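Superkiller protein 7 (Saccharomyces cerevisiae, PDB 4ZKE) binds GTP and magnesium in a translation-factor-like G domain and probably acts with the Ski machinery in messenger RNA decay. Local coordinates at residues 21-26 against 107-112; 28-33 against 133-138; 33-38 against 216-221; 222-227 against 243-248. All blocks are in the same frame, centred on the assembly; numbering follows the deposited sequence. Where two conformers were deposited one is given.

Overall arrangement
All four contacts lie in the G domain, around the central sheet and its GTP site. Contact 1 joins strands 18-25 and 102-108. Contact 2 sets the start of helix 32-42 on strand 131-137, the other neighbour of strand 18-25. Contact 3 joins the same helix to the loop after edge strand 213-217. Contacts 1 and 2 have centres about 9 Å apart, and contacts 2 and 3 about 8 Å. The segments of contacts 1 to 3 alternate along the chain, so distant stretches meet at one nucleotide. Contact 4 comes later in sequence. Its centre is about 10 Å from that of contact 3 and about 22 Å from that of contact 1, towards the domain surface.

Contact 1 of 4, residues 21-26 against 107-112; sequences TCLFLG and IDTPGS. With GTP (guanosine-5'-triphosphate), chain C.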
# COMPACT_ATOMS: atom_id res chain seq x y z
N THR A 21 -8.05 4.70 3.71
CA THR A 21 -6.65 4.30 3.78
C THR A 21 -5.74 5.41 3.28
O THR A 21 -5.89 5.92 2.17
CB THR A 21 -6.39 3.01 2.97
OG1 THR A 21 -7.13 1.93 3.55
CG2 THR A 21 -4.90 2.65 2.96
N CYS A 22 -4.81 5.81 4.14
CA CYS A 22 -3.83 6.83 3.80
C CYS A 22 -2.44 6.21 3.71
O CYS A 22 -1.94 5.63 4.68
CB CYS A 22 -3.83 7.96 4.84
SG CYS A 22 -5.41 8.82 5.01
N LEU A 23 -1.83 6.32 2.53
CA LEU A 23 -0.50 5.76 2.27
C LEU A 23 0.57 6.85 2.26
O LEU A 23 0.52 7.78 1.46
CB LEU A 23 -0.49 5.01 0.94
CG LEU A 23 0.81 4.29 0.57
CD1 LEU A 23 1.05 3.12 1.50
CD2 LEU A 23 0.78 3.81 -0.87
N PHE A 24 1.55 6.70 3.16
CA PHE A 24 2.65 7.66 3.26
C PHE A 24 3.83 7.26 2.38
O PHE A 24 4.31 6.13 2.43
CB PHE A 24 3.09 7.78 4.72
CG PHE A 24 2.07 8.46 5.59
CD1 PHE A 24 0.92 7.80 5.97
CD2 PHE A 24 2.26 9.76 6.02
CE1 PHE A 24 -0.02 8.42 6.76
CE2 PHE A 24 1.32 10.39 6.81
CZ PHE A 24 0.18 9.72 7.18
N LEU A 25 4.29 8.22 1.57
CA LEU A 25 5.35 7.99 0.59
C LEU A 25 6.41 9.08 0.68
O LEU A 25 6.12 10.19 1.10
CB LEU A 25 4.78 7.95 -0.83
CG LEU A 25 3.75 6.86 -1.11
CD1 LEU A 25 2.89 7.24 -2.30
CD2 LEU A 25 4.44 5.53 -1.35
N GLY A 26 7.63 8.75 0.28
CA GLY A 26 8.70 9.73 0.25
C GLY A 26 10.08 9.09 0.36
O GLY A 26 10.20 7.91 0.70
N ILE A 107 -0.67 3.85 6.54
CA ILE A 107 0.35 2.93 6.04
C ILE A 107 1.71 3.60 5.85
O ILE A 107 1.85 4.56 5.09
CB ILE A 107 -0.09 2.29 4.71
CG1 ILE A 107 -1.40 1.51 4.91
CG2 ILE A 107 1.00 1.36 4.17
CD1 ILE A 107 -1.99 0.94 3.65
N ASP A 108 2.70 3.07 6.56
CA ASP A 108 4.08 3.54 6.45
C ASP A 108 4.80 2.72 5.40
O ASP A 108 4.53 1.53 5.24
CB ASP A 108 4.79 3.44 7.80
CG ASP A 108 6.14 4.13 7.82
OD1 ASP A 108 6.39 4.99 6.94
OD2 ASP A 108 6.95 3.83 8.72
N THR A 109 5.72 3.35 4.67
CA THR A 109 6.49 2.64 3.65
C THR A 109 7.95 3.07 3.72
O THR A 109 8.25 4.20 4.12
CB THR A 109 5.95 2.90 2.23
OG1 THR A 109 6.18 4.26 1.86
CG2 THR A 109 4.47 2.58 2.15
N PRO A 110 8.87 2.17 3.33
CA PRO A 110 10.29 2.52 3.37
C PRO A 110 10.68 3.44 2.23
O PRO A 110 10.14 3.31 1.13
CB PRO A 110 10.98 1.16 3.26
CG PRO A 110 10.02 0.32 2.50
CD PRO A 110 8.65 0.79 2.87
N GLY A 111 11.61 4.35 2.49
CA GLY A 111 12.09 5.29 1.49
C GLY A 111 13.43 4.91 0.89
O GLY A 111 13.70 5.24 -0.27
N SER A 112 14.28 4.24 1.66
CA SER A 112 15.58 3.80 1.17
C SER A 112 15.37 2.92 -0.05
O SER A 112 14.63 1.94 -0.00
CB SER A 112 16.37 3.05 2.25
OG SER A 112 15.66 1.91 2.70
PG GTP C . 12.80 6.03 5.93
O1G GTP C . 12.11 5.04 6.84
O2G GTP C . 14.20 5.53 5.66
O3G GTP C . 12.06 6.18 4.63
O3B GTP C . 12.91 7.45 6.67
PB GTP C . 11.58 8.24 7.13
O1B GTP C . 10.64 7.27 7.80
O2B GTP C . 10.90 8.91 5.96
O3A GTP C . 12.07 9.35 8.19
PA GTP C . 12.47 9.05 9.72
O1A GTP C . 11.21 9.05 10.56
O2A GTP C . 13.25 7.78 9.90
O5' GTP C . 13.37 10.33 10.13
C5' GTP C . 14.62 10.58 9.54
C4' GTP C . 15.41 11.50 10.47
O4' GTP C . 14.84 12.79 10.41
C3' GTP C . 15.36 11.05 11.91
O3' GTP C . 16.65 11.11 12.47
C2' GTP C . 14.46 12.04 12.61
O2' GTP C . 14.91 12.32 13.91
C1' GTP C . 14.50 13.26 11.70
N9 GTP C . 13.20 13.95 11.63
C8 GTP C . 12.00 13.43 11.25
N7 GTP C . 11.07 14.41 11.31
C5 GTP C . 11.67 15.55 11.72
C6 GTP C . 11.21 16.85 11.95
O6 GTP C . 10.02 17.14 11.79
N1 GTP C . 12.09 17.81 12.38
C2 GTP C . 13.42 17.50 12.57
N2 GTP C . 14.28 18.44 12.97
N3 GTP C . 13.88 16.23 12.33
C4 GTP C . 13.02 15.27 11.92
O HOH W 1 8.08 5.58 0.64
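Ile107 pairs with Leu23 in a parallel beta bridge, their CA atoms 4.8 Å apart. Its backbone bonds on both sides of that residue: Ile107 N donates to Cys22 O, and Phe24 N donates to Ile107 O, both at 2.9 Å. On the face shared with Thr21 and Leu23, Ile107 CD1 presses tightly on Thr21 CG2 at 3.4 Å. The Phe24 ring turns its edge to Ile107 O and packs on helix 32-42. Thr109 OG1 sits between backbone N and carbonyl carbon (chi1 68°) and donates to Phe24 O at 2.7 Å, in the carbonyl plane. Water 1 donates to the same OG1 at 2.6 Å and also bridges Gly26 N and Pro110 O. An alanine in place of Thr109 would probably leave Phe24 O without this donor and take from water 1 one of its two acceptors. Asp108 to Gly111 read DTPG and fit the DxxG (G3) motif of G proteins, at the start of switch II. A side chain on Gly111 would run into Gly26 O and the gamma-phosphate. Gly111 N gives O3G of GTP a weak bond. Strand pairing and the Thr109 bond hold this loop beside the P-loop, consistent with sensing the gamma-phosphate.

Contact 2 of 4, residues 28-33 against 133-138; sequences TNAGKS and VLVIDC. With MG (magnesium ion), chain B; GTP (guanosine-5'-triphosphate), chain C.
Val135 points at the phosphate loop and meets both Ala30 and Lys32. Its CG1 is anti to the backbone N (chi1 -177°) and reaches Ala30 CB at 4.0 Å. Its other branch, CG2, and its CB lie against Lys32 CG, which is 3.8 Å from Val135 CB. The Ala30 methyl group also rests on the strand itself, 3.6 Å from Val135 O. Lys32 leaves the helix start with CG beside its backbone N. The chain then bends at chi3 (-68°) and chi4 (-64°). The two bends bring the chain alongside O2B and NZ between the beta- and gamma-phosphates. Lys32 NZ reaches GTP O2B at 2.7 Å and O3G at 2.8 Å, and also bonds Gly26 O. The positive end would be expected to offset charge on both phosphates. A methionine at Lys32 would probably leave O3G and O2B without this shared positive mate. The strand-loop-helix geometry and the sequence fit the P-loop (Walker A) of this family. Its backbone amides turn inwards: Lys32 N bonds O2B, and Ser33 N bonds O1B. Gly31 has backbone angles strained for other residues, and a side chain there would hit the guanine N7. Ser33 OG binds the magnesium ion at 2.1 Å, together with O1G, O1B, two waters and Ser85. Thr28 OG1 donates to O2G at 2.6 Å. At the strand end, Asp137 points at the loop near Asn29. Lys180 ties the two, with a salt bridge to Asp137 OD2 and a bond to Asn29 O, while Asp137 OD1 accepts from Asn139 N.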
# COMPACT_ATOMS: atom_id res chain seq x y z
N THR A 28 13.98 8.37 1.75
CA THR A 28 14.49 8.07 3.08
C THR A 28 14.80 9.38 3.80
O THR A 28 15.11 10.39 3.15
CB THR A 28 15.76 7.19 3.03
OG1 THR A 28 16.11 6.77 4.36
CG2 THR A 28 16.94 7.94 2.41
N ASN A 29 14.70 9.36 5.13
CA ASN A 29 15.02 10.53 5.95
C ASN A 29 14.00 11.66 5.81
O ASN A 29 14.23 12.76 6.31
CB ASN A 29 16.43 11.04 5.61
CG ASN A 29 17.04 11.86 6.72
OD1 ASN A 29 17.25 11.37 7.82
ND2 ASN A 29 17.34 13.12 6.42
N ALA A 30 12.88 11.39 5.15
CA ALA A 30 11.85 12.40 4.94
C ALA A 30 11.11 12.73 6.24
O ALA A 30 10.68 13.87 6.44
CB ALA A 30 10.87 11.95 3.88
N GLY A 31 10.96 11.73 7.10
CA GLY A 31 10.30 11.90 8.39
C GLY A 31 8.95 11.21 8.45
O GLY A 31 8.12 11.54 9.29
N LYS A 32 8.74 10.24 7.57
CA LYS A 32 7.47 9.53 7.50
C LYS A 32 7.16 8.78 8.79
O LYS A 32 6.08 8.93 9.37
CB LYS A 32 7.47 8.56 6.32
CG LYS A 32 7.72 9.23 4.98
CD LYS A 32 7.62 8.25 3.83
CE LYS A 32 8.74 7.22 3.84
NZ LYS A 32 10.07 7.85 3.63
N SER A 33 8.10 7.96 9.25
CA SER A 33 7.90 7.17 10.45
C SER A 33 7.75 8.06 11.68
O SER A 33 6.85 7.86 12.50
CB SER A 33 9.06 6.19 10.64
OG SER A 33 9.11 5.24 9.59
N VAL A 133 -0.05 10.41 0.81
CA VAL A 133 0.61 11.46 1.58
C VAL A 133 2.09 11.46 1.25
O VAL A 133 2.84 10.58 1.68
CB VAL A 133 0.40 11.28 3.10
CG1 VAL A 133 1.18 12.33 3.88
CG2 VAL A 133 -1.07 11.38 3.43
N LEU A 134 2.50 12.45 0.47
CA LEU A 134 3.88 12.59 0.04
C LEU A 134 4.64 13.47 1.03
O LEU A 134 4.36 14.67 1.14
CB LEU A 134 3.95 13.18 -1.37
CG LEU A 134 5.35 13.46 -1.92
CD1 LEU A 134 6.17 12.18 -2.00
CD2 LEU A 134 5.24 14.14 -3.27
N VAL A 135 5.59 12.87 1.73
CA VAL A 135 6.35 13.57 2.75
C VAL A 135 7.68 14.05 2.19
O VAL A 135 8.43 13.27 1.60
CB VAL A 135 6.60 12.68 3.99
CG1 VAL A 135 7.33 13.45 5.07
CG2 VAL A 135 5.28 12.14 4.52
N ILE A 136 7.98 15.33 2.38
CA ILE A 136 9.16 15.95 1.79
C ILE A 136 9.98 16.71 2.82
O ILE A 136 9.44 17.50 3.60
CB ILE A 136 8.75 16.89 0.64
CG1 ILE A 136 8.05 16.09 -0.45
CG2 ILE A 136 9.97 17.62 0.08
CD1 ILE A 136 7.38 16.92 -1.48
N ASP A 137 11.28 16.47 2.80
CA ASP A 137 12.22 17.15 3.69
C ASP A 137 12.57 18.53 3.12
O ASP A 137 13.18 18.64 2.06
CB ASP A 137 13.49 16.32 3.87
CG ASP A 137 14.38 16.82 4.99
OD1 ASP A 137 14.22 17.99 5.40
OD2 ASP A 137 15.24 16.05 5.46
N CYS A 138 12.17 19.57 3.84
CA CYS A 138 12.37 20.94 3.38
C CYS A 138 13.60 21.60 3.98
O CYS A 138 13.84 22.79 3.77
CB CYS A 138 11.13 21.77 3.71
SG CYS A 138 9.66 21.25 2.83
MG MG B . 10.56 5.18 8.09
PG GTP C . 12.80 6.03 5.93
O1G GTP C . 12.11 5.04 6.84
O2G GTP C . 14.20 5.53 5.66
O3G GTP C . 12.06 6.18 4.63
O3B GTP C . 12.91 7.45 6.67
PB GTP C . 11.58 8.24 7.13
O1B GTP C . 10.64 7.27 7.80
O2B GTP C . 10.90 8.91 5.96
O3A GTP C . 12.07 9.35 8.19
PA GTP C . 12.47 9.05 9.72
O1A GTP C . 11.21 9.05 10.56
O2A GTP C . 13.25 7.78 9.90
O5' GTP C . 13.37 10.33 10.13
C5' GTP C . 14.62 10.58 9.54
C4' GTP C . 15.41 11.50 10.47
O4' GTP C . 14.84 12.79 10.41
C3' GTP C . 15.36 11.05 11.91
O3' GTP C . 16.65 11.11 12.47
C2' GTP C . 14.46 12.04 12.61
O2' GTP C . 14.91 12.32 13.91
C1' GTP C . 14.50 13.26 11.70
N9 GTP C . 13.20 13.95 11.63
C8 GTP C . 12.00 13.43 11.25
N7 GTP C . 11.07 14.41 11.31
C5 GTP C . 11.67 15.55 11.72
C6 GTP C . 11.21 16.85 11.95
O6 GTP C . 10.02 17.14 11.79
N1 GTP C . 12.09 17.81 12.38
C2 GTP C . 13.42 17.50 12.57
N2 GTP C . 14.28 18.44 12.97
N3 GTP C . 13.88 16.23 12.33
C4 GTP C . 13.02 15.27 11.92
O HOH W 2 8.99 5.02 6.68
O HOH W 3 11.89 5.35 9.75

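Contact 3 of 4, residues 33-38 against 216-221; sequences STLLGH and IPCSGL. With MG (magnesium ion), chain B; GTP (guanosine-5'-triphosphate), chain C.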
# COMPACT_ATOMS: atom_id res chain seq x y z
N SER A 33 8.10 7.96 9.25
CA SER A 33 7.90 7.17 10.45
C SER A 33 7.75 8.06 11.68
O SER A 33 6.85 7.86 12.50
CB SER A 33 9.06 6.19 10.64
OG SER A 33 9.11 5.24 9.59
N THR A 34 8.62 9.05 11.81
CA THR A 34 8.54 10.01 12.90
C THR A 34 7.17 10.69 12.94
O THR A 34 6.48 10.64 13.96
CB THR A 34 9.64 11.09 12.77
OG1 THR A 34 10.93 10.48 12.85
CG2 THR A 34 9.51 12.14 13.88
N LEU A 35 6.79 11.31 11.83
CA LEU A 35 5.55 12.06 11.75
C LEU A 35 4.36 11.18 12.09
O LEU A 35 3.45 11.57 12.82
CB LEU A 35 5.37 12.65 10.35
CG LEU A 35 4.13 13.53 10.14
CD1 LEU A 35 4.47 14.69 9.22
CD2 LEU A 35 2.98 12.71 9.56
N LEU A 36 4.38 9.97 11.55
CA LEU A 36 3.26 9.06 11.68
C LEU A 36 3.18 8.49 13.10
O LEU A 36 2.09 8.21 13.61
CB LEU A 36 3.40 7.95 10.63
CG LEU A 36 2.21 7.06 10.32
CD1 LEU A 36 0.99 7.90 10.05
CD2 LEU A 36 2.51 6.21 9.10
N GLY A 37 4.33 8.35 13.75
CA GLY A 37 4.36 7.97 15.15
C GLY A 37 3.82 9.08 16.03
O GLY A 37 3.10 8.83 17.00
N HIS A 38 4.15 10.33 15.68
CA HIS A 38 3.72 11.48 16.45
C HIS A 38 2.22 11.70 16.28
O HIS A 38 1.52 12.09 17.22
CB HIS A 38 4.50 12.73 16.03
CG HIS A 38 4.51 13.83 17.06
ND1 HIS A 38 5.55 14.73 17.16
CD2 HIS A 38 3.62 14.16 18.02
CE1 HIS A 38 5.29 15.58 18.15
NE2 HIS A 38 4.13 15.25 18.68
N ILE A 216 0.65 21.16 2.94
CA ILE A 216 0.57 21.44 4.37
C ILE A 216 1.97 21.45 4.97
O ILE A 216 2.64 20.42 4.97
CB ILE A 216 -0.30 20.41 5.12
CG1 ILE A 216 -1.72 20.39 4.56
CG2 ILE A 216 -0.32 20.71 6.62
CD1 ILE A 216 -2.60 19.29 5.14
N PRO A 217 2.42 22.60 5.49
CA PRO A 217 3.71 22.61 6.19
C PRO A 217 3.58 22.01 7.58
O PRO A 217 2.53 22.14 8.20
CB PRO A 217 4.04 24.10 6.26
CG PRO A 217 2.71 24.76 6.36
CD PRO A 217 1.78 23.93 5.50
N CYS A 218 4.63 21.36 8.05
CA CYS A 218 4.58 20.72 9.36
C CYS A 218 5.95 20.31 9.88
O CYS A 218 6.95 20.38 9.17
CB CYS A 218 3.67 19.49 9.31
SG CYS A 218 4.27 18.21 8.19
N SER A 219 5.96 19.89 11.14
CA SER A 219 7.11 19.23 11.75
C SER A 219 6.63 17.97 12.45
O SER A 219 5.96 18.04 13.48
CB SER A 219 7.81 20.17 12.73
OG SER A 219 8.92 19.52 13.33
N GLY A 220 6.98 16.82 11.90
CA GLY A 220 6.54 15.55 12.46
C GLY A 220 7.20 15.27 13.79
O GLY A 220 6.63 14.61 14.65
N LEU A 221 8.41 15.79 13.97
CA LEU A 221 9.14 15.59 15.21
C LEU A 221 8.55 16.42 16.35
O LEU A 221 8.26 15.89 17.43
CB LEU A 221 10.62 15.95 15.02
CG LEU A 221 11.53 15.78 16.24
CD1 LEU A 221 11.43 14.37 16.82
CD2 LEU A 221 12.96 16.10 15.86
MG MG B . 10.56 5.18 8.09
PG GTP C . 12.80 6.03 5.93
O1G GTP C . 12.11 5.04 6.84
O2G GTP C . 14.20 5.53 5.66
O3G GTP C . 12.06 6.18 4.63
O3B GTP C . 12.91 7.45 6.67
PB GTP C . 11.58 8.24 7.13
O1B GTP C . 10.64 7.27 7.80
O2B GTP C . 10.90 8.91 5.96
O3A GTP C . 12.07 9.35 8.19
PA GTP C . 12.47 9.05 9.72
O1A GTP C . 11.21 9.05 10.56
O2A GTP C . 13.25 7.78 9.90
O5' GTP C . 13.37 10.33 10.13
C5' GTP C . 14.62 10.58 9.54
C4' GTP C . 15.41 11.50 10.47
O4' GTP C . 14.84 12.79 10.41
C3' GTP C . 15.36 11.05 11.91
O3' GTP C . 16.65 11.11 12.47
C2' GTP C . 14.46 12.04 12.61
O2' GTP C . 14.91 12.32 13.91
C1' GTP C . 14.50 13.26 11.70
N9 GTP C . 13.20 13.95 11.63
C8 GTP C . 12.00 13.43 11.25
N7 GTP C . 11.07 14.41 11.31
C5 GTP C . 11.67 15.55 11.72
C6 GTP C . 11.21 16.85 11.95
O6 GTP C . 10.02 17.14 11.79
N1 GTP C . 12.09 17.81 12.38
C2 GTP C . 13.42 17.50 12.57
N2 GTP C . 14.28 18.44 12.97
N3 GTP C . 13.88 16.23 12.33
C4 GTP C . 13.02 15.27 11.92
O HOH W 2 8.99 5.02 6.68
O HOH W 3 11.89 5.35 9.75
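Leu35 of helix 32-42 packs on Gly220, in the loop that follows strand 213-217. Ser219, Gly220 and Leu221 lie where G domains of translation factors carry their SAL-type guanine loop, the G5 motif. The apolar packing is close. Leu35 CA and Gly220 CA are only 3.7 Å apart, and a side chain on Gly220 would clash with Leu35 CB. Leu35 has its CG anti to the backbone N (chi1 -177°), and its CD1 ends on Cys218 SG at 3.7 Å. One residue earlier, the Thr34 methyl CG2 meets Leu221 CA. Both segments also grip the nucleotide. Thr34 holds the alpha-phosphate with two bonds to O1A, from its N and from its OG1, the latter at 2.7 Å. Asn67 is a further partner of this hydroxyl. From the other segment, Leu221 N donates to guanine O6 in a nearly straight bond of 167°. The Leu221 side chain lies over the base, with CB 3.3 Å from C6 and CD2 towards C2. The loop and helix therefore fix base and phosphate relative to each other. A polar bond closes the far end of the contact, where the His38 ring, stacked on Phe69, turns an edge to the loop. His38 ND1 donates to Gly220 O at 2.7 Å in a bent bond, the donor lying 33° out of the carbonyl plane.

Contact 4 of 4, residues 222-227 against 243-248; sequences LGSNLN and SINYVP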
# COMPACT_ATOMS: atom_id res chain seq x y z
N LEU A 222 8.35 17.71 16.10
CA LEU A 222 7.79 18.61 17.10
C LEU A 222 6.27 18.57 17.13
O LEU A 222 5.65 19.02 18.09
CB LEU A 222 8.26 20.04 16.84
CG LEU A 222 9.77 20.26 16.78
CD1 LEU A 222 10.09 21.73 16.55
CD2 LEU A 222 10.45 19.76 18.05
N GLY A 223 5.67 18.02 16.08
CA GLY A 223 4.22 17.90 16.01
C GLY A 223 3.53 19.16 15.52
O GLY A 223 2.30 19.25 15.56
N SER A 224 4.31 20.13 15.06
CA SER A 224 3.76 21.40 14.60
C SER A 224 2.81 21.21 13.42
O SER A 224 3.18 20.67 12.38
CB SER A 224 4.89 22.35 14.21
OG SER A 224 5.90 22.37 15.20
N ASN A 225 1.57 21.66 13.61
CA ASN A 225 0.55 21.64 12.57
C ASN A 225 0.09 20.24 12.18
O ASN A 225 -0.45 20.04 11.09
CB ASN A 225 1.06 22.38 11.33
CG ASN A 225 -0.07 22.98 10.50
OD1 ASN A 225 -1.13 23.32 11.02
ND2 ASN A 225 0.17 23.12 9.20
N LEU A 226 0.29 19.27 13.07
CA LEU A 226 -0.23 17.92 12.84
C LEU A 226 -1.70 17.85 13.23
O LEU A 226 -2.49 17.22 12.53
CB LEU A 226 0.57 16.88 13.63
CG LEU A 226 2.01 16.59 13.18
CD1 LEU A 226 2.55 15.38 13.93
CD2 LEU A 226 2.11 16.36 11.68
N ASN A 227 -2.06 18.49 14.33
CA ASN A 227 -3.45 18.53 14.76
C ASN A 227 -3.77 19.80 15.55
O ASN A 227 -2.87 20.60 15.81
CB ASN A 227 -3.77 17.29 15.61
CG ASN A 227 -3.34 17.43 17.05
OD1 ASN A 227 -2.29 17.99 17.35
ND2 ASN A 227 -4.17 16.92 17.96
N SER A 243 9.48 31.14 20.00
CA SER A 243 8.94 30.57 18.77
C SER A 243 9.67 29.31 18.30
O SER A 243 10.51 29.37 17.40
CB SER A 243 8.97 31.63 17.66
OG SER A 243 8.45 32.87 18.13
N ILE A 244 9.35 28.18 18.92
CA ILE A 244 9.58 26.87 18.32
C ILE A 244 8.38 26.02 18.73
O ILE A 244 7.77 26.26 19.77
CB ILE A 244 10.93 26.21 18.75
CG1 ILE A 244 10.85 25.61 20.16
CG2 ILE A 244 12.09 27.20 18.64
CD1 ILE A 244 10.57 24.11 20.14
N ASN A 245 8.03 25.04 17.90
CA ASN A 245 6.78 24.29 18.06
C ASN A 245 5.58 25.21 17.85
O ASN A 245 4.48 24.94 18.33
CB ASN A 245 6.71 23.62 19.44
CG ASN A 245 5.86 22.36 19.44
OD1 ASN A 245 6.34 21.28 19.78
ND2 ASN A 245 4.59 22.49 19.06
N TYR A 246 5.83 26.30 17.13
CA TYR A 246 4.80 27.28 16.80
C TYR A 246 4.42 27.13 15.33
O TYR A 246 5.21 26.65 14.52
CB TYR A 246 5.30 28.70 17.05
CG TYR A 246 6.36 29.13 16.06
CD1 TYR A 246 6.07 30.03 15.04
CD2 TYR A 246 7.65 28.62 16.14
CE1 TYR A 246 7.05 30.42 14.14
CE2 TYR A 246 8.62 29.00 15.24
CZ TYR A 246 8.32 29.90 14.24
OH TYR A 246 9.30 30.27 13.35
N VAL A 247 3.20 27.55 15.00
CA VAL A 247 2.80 27.72 13.61
C VAL A 247 2.78 29.23 13.33
O VAL A 247 2.04 29.96 13.99
CB VAL A 247 1.42 27.09 13.33
CG1 VAL A 247 0.99 27.35 11.89
CG2 VAL A 247 1.46 25.60 13.61
N PRO A 248 3.60 29.69 12.37
CA PRO A 248 3.77 31.13 12.17
C PRO A 248 2.46 31.85 11.83
O PRO A 248 1.53 31.25 11.30
CB PRO A 248 4.75 31.21 10.99
CG PRO A 248 4.62 29.91 10.29
CD PRO A 248 4.34 28.91 11.36
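Leu222 and Ile244 meet at their ends, and Asn225 and Val247 meet further along. The two loop segments run almost the same way, 14° apart, and their CA atoms come closest at Ser224 and Asn245, 5.4 Å. This is a loop-to-loop contact in the connection from strand 213-217 to helix 256-267 of the G domain, just after the guanine loop, and no clear hydrogen bond spans it. Apolar contacts are few and loose. Leu222 CD1 touches Ile244 CD1 at 4.3 Å. Val247 points at the other loop, and its CG2, beside the backbone N and anti to the carbonyl carbon, lies 4.0 Å from Asn225 CB. Polar groups fill the middle. Asn245 carries its CG anti to the backbone N (chi1 -152°), which swings the amide end beside the backbone of Leu222. Ser224 points its OG across at Asn245 CA, 3.6 Å away. This hydroxyl is buried by the contact and has no partner in the model. Gly223 takes angles that suit a residue without a side chain, and Leu226 N bonds back to Gly223 O at 3.2 Å. Residues 229-241 between the two segments are not modelled. Both segments also reach other parts of the G domain. Tyr246 meets the Trp186 ring with planes at about 45°. Asn225 ND2 bonds Pro217 O at the end of strand 213-217, the backbones of Asn225 and Leu226 bond to Phe256 and Phe257 at the start of helix 256-267, and Leu226 packs on helix 32-42 at Leu35 and His38.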